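Local coordinates for NAD-dependent epimerase/dehydratase (Methanobrevibacter ruminantium, PDB 6DNT), which probably interconverts UDP-N-acetylglucosamine and UDP-N-acetylgalactosamine as an NAD-dependent 4-epimerase, and also binds UDP-N-acetylmuramic acid, at residues A[271-275]-A[321-325]. Numbering follows the deposited sequence.
Sequences VALGK and FKPDE
Lys275 and Glu325 run past each other in opposite directions, joined by one firm hydrogen bond to the Glu325 carbonyl and, more loosely, by charge. CB of the lysine stands off from the acid; CG and CD then pass Glu325 OE2. A turn about CG-CD (chi3 -62°) swings CE to 3.3 Å from Glu325 OE2, and the extended last bond carries NZ on to Glu325 O, a short 2.7 Å hydrogen bond nearly in line with the C=O (164°). NZ and OE2 of Glu325 make only a long salt bridge of 3.9 Å. The other carboxylate oxygen, OE1, lies 2.9 Å from Leu273 O; both are acceptors as modelled, and the approach would probably be repulsive, the nearby ammonium perhaps easing it. An alanine in place of Glu325 would probably leave the ammonium without its carboxylate mate and uncover CB of Leu273, though the backbone bond could persist. Deeper in, Leu273 CD2 presses on Pro323 CB at 3.5 Å, a close carbon-carbon approach, and Ala272 O is buried near Pro323 CG without a polar partner. Val271 CG1 meets the Phe321 ring obliquely. The contact ties the loop leading into helix 328-341 to the end of strand 267-271, which pairs in parallel with strand 199-208 of the Rossmann-type sheet. Helix 250-262 packs against Val271, Phe321 and Pro323; Ala272 lies about 8 Å from the bound UDP-N-acetylmuramic acid, beside its pocket.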
ATOM      1  N   VAL A 271     -16.257  -9.355  -5.050  1.00 12.18           N
ATOM      2  CA  VAL A 271     -17.223  -9.614  -6.113  1.00 12.42           C
ATOM      3  C   VAL A 271     -16.914 -10.974  -6.725  1.00 12.57           C
ATOM      4  O   VAL A 271     -15.884 -11.169  -7.365  1.00 12.01           O
ATOM      5  CB  VAL A 271     -17.271  -8.515  -7.197  1.00 12.91           C
ATOM      6  CG1 VAL A 271     -18.534  -8.686  -8.044  1.00 13.39           C
ATOM      7  CG2 VAL A 271     -17.273  -7.142  -6.552  1.00 13.45           C
ATOM      8  N   ALA A 272     -17.830 -11.913  -6.492  1.00 12.68           N
ATOM      9  CA  ALA A 272     -17.674 -13.304  -6.870  1.00 13.41           C
ATOM     10  C   ALA A 272     -19.033 -13.977  -6.677  1.00 14.40           C
ATOM     11  O   ALA A 272     -20.001 -13.288  -6.363  1.00 14.25           O
ATOM     12  CB  ALA A 272     -16.631 -13.965  -5.988  1.00 13.50           C
ATOM     13  N   LEU A 273     -19.093 -15.304  -6.827  1.00 15.52           N
ATOM     14  CA  LEU A 273     -20.317 -16.058  -6.501  1.00 16.76           C
ATOM     15  C   LEU A 273     -20.291 -16.769  -5.153  1.00 16.85           C
ATOM     16  O   LEU A 273     -21.340 -17.193  -4.673  1.00 17.60           O
ATOM     17  CB  LEU A 273     -20.618 -17.071  -7.598  1.00 17.90           C
ATOM     18  CG  LEU A 273     -20.905 -16.530  -8.988  1.00 19.16           C
ATOM     19  CD1 LEU A 273     -21.427 -17.641  -9.892  1.00 19.83           C
ATOM     20  CD2 LEU A 273     -21.915 -15.395  -8.937  1.00 19.65           C
ATOM     21  N   GLY A 274     -19.127 -16.853  -4.519  1.00 16.56           N
ATOM     22  CA  GLY A 274     -18.972 -17.637  -3.304  1.00 17.80           C
ATOM     23  C   GLY A 274     -19.123 -19.129  -3.559  1.00 18.50           C
ATOM     24  O   GLY A 274     -19.553 -19.861  -2.683  1.00 18.67           O
ATOM     25  N   LYS A 275     -18.748 -19.562  -4.762  1.00 19.00           N
ATOM     26  CA  LYS A 275     -18.785 -20.967  -5.161  1.00 20.63           C
ATOM     27  C   LYS A 275     -17.452 -21.349  -5.769  1.00 20.08           C
ATOM     28  O   LYS A 275     -16.796 -20.508  -6.372  1.00 20.02           O
ATOM     29  CB  LYS A 275     -19.904 -21.207  -6.178  1.00 22.84           C
ATOM     30  CG  LYS A 275     -21.285 -20.899  -5.634  1.00 25.52           C
ATOM     31  CD  LYS A 275     -22.370 -21.703  -6.331  1.00 28.03           C
ATOM     32  CE  LYS A 275     -22.451 -21.393  -7.815  0.80 29.48           C
ATOM     33  NZ  LYS A 275     -23.631 -22.054  -8.437  0.80 30.05           N
ATOM     34  N   PHE A 321     -26.556  -6.165  -4.398  1.00 22.31           N
ATOM     35  CA  PHE A 321     -26.256  -7.002  -5.554  1.00 22.52           C
ATOM     36  C   PHE A 321     -26.386  -8.491  -5.236  1.00 22.86           C
ATOM     37  O   PHE A 321     -25.772  -8.985  -4.299  1.00 21.91           O
ATOM     38  CB  PHE A 321     -24.863  -6.688  -6.095  1.00 22.05           C
ATOM     39  CG  PHE A 321     -24.504  -7.455  -7.341  1.00 22.03           C
ATOM     40  CD1 PHE A 321     -25.406  -7.568  -8.414  1.00 22.69           C
ATOM     41  CD2 PHE A 321     -23.252  -8.043  -7.466  1.00 22.44           C
ATOM     42  CE1 PHE A 321     -25.063  -8.270  -9.561  1.00 22.34           C
ATOM     43  CE2 PHE A 321     -22.910  -8.751  -8.614  1.00 22.23           C
ATOM     44  CZ  PHE A 321     -23.809  -8.850  -9.663  1.00 21.92           C
ATOM     45  N   LYS A 322     -27.210  -9.183  -6.021  1.00 24.40           N
ATOM     46  CA  LYS A 322     -27.356 -10.638  -5.952  1.00 25.78           C
ATOM     47  C   LYS A 322     -26.982 -11.175  -7.330  1.00 25.25           C
ATOM     48  O   LYS A 322     -27.776 -11.075  -8.260  1.00 26.85           O
ATOM     49  CB  LYS A 322     -28.800 -11.037  -5.589  1.00 28.40           C
ATOM     50  CG  LYS A 322     -29.127 -10.974  -4.099  1.00 30.49           C
ATOM     51  CD  LYS A 322     -30.582 -11.357  -3.793  0.50 31.51           C
ATOM     52  CE  LYS A 322     -30.902 -11.318  -2.304  0.50 32.25           C
ATOM     53  NZ  LYS A 322     -32.316 -11.664  -1.995  0.50 32.82           N
ATOM     54  N   PRO A 323     -25.763 -11.712  -7.485  1.00 24.67           N
ATOM     55  CA  PRO A 323     -25.432 -12.278  -8.793  1.00 24.69           C
ATOM     56  C   PRO A 323     -26.215 -13.560  -9.081  1.00 24.97           C
ATOM     57  O   PRO A 323     -26.634 -14.246  -8.148  1.00 24.78           O
ATOM     58  CB  PRO A 323     -23.934 -12.556  -8.694  1.00 25.11           C
ATOM     59  CG  PRO A 323     -23.652 -12.674  -7.240  1.00 25.30           C
ATOM     60  CD  PRO A 323     -24.623 -11.767  -6.549  1.00 25.33           C
ATOM     61  N   ASP A 324     -26.418 -13.854 -10.362  1.00 25.82           N
ATOM     62  CA  ASP A 324     -27.163 -15.056 -10.776  1.00 28.32           C
ATOM     63  C   ASP A 324     -26.354 -16.288 -10.354  1.00 28.91           C
ATOM     64  O   ASP A 324     -25.177 -16.385 -10.680  1.00 26.27           O
ATOM     65  CB  ASP A 324     -27.376 -15.096 -12.297  1.00 29.39           C
ATOM     66  CG  ASP A 324     -28.141 -13.895 -12.838  1.00 32.75           C
ATOM     67  OD1 ASP A 324     -29.000 -13.339 -12.122  1.00 38.24           O
ATOM     68  OD2 ASP A 324     -27.899 -13.511 -14.005  1.00 34.27           O
ATOM     69  N   GLU A 325     -26.975 -17.216  -9.628  1.00 31.41           N
ATOM     70  CA  GLU A 325     -26.231 -18.345  -9.043  1.00 33.74           C
ATOM     71  C   GLU A 325     -26.278 -19.644  -9.867  1.00 33.74           C
ATOM     72  O   GLU A 325     -25.546 -20.582  -9.536  1.00 34.66           O
ATOM     73  CB  GLU A 325     -26.656 -18.588  -7.575  1.00 36.54           C
ATOM     74  CG  GLU A 325     -26.116 -17.552  -6.564  1.00 37.77           C
ATOM     75  CD  GLU A 325     -24.607 -17.656  -6.262  1.00 39.31           C
ATOM     76  OE1 GLU A 325     -24.046 -16.725  -5.629  1.00 36.21           O
ATOM     77  OE2 GLU A 325     -23.967 -18.660  -6.644  1.00 39.79           O
TER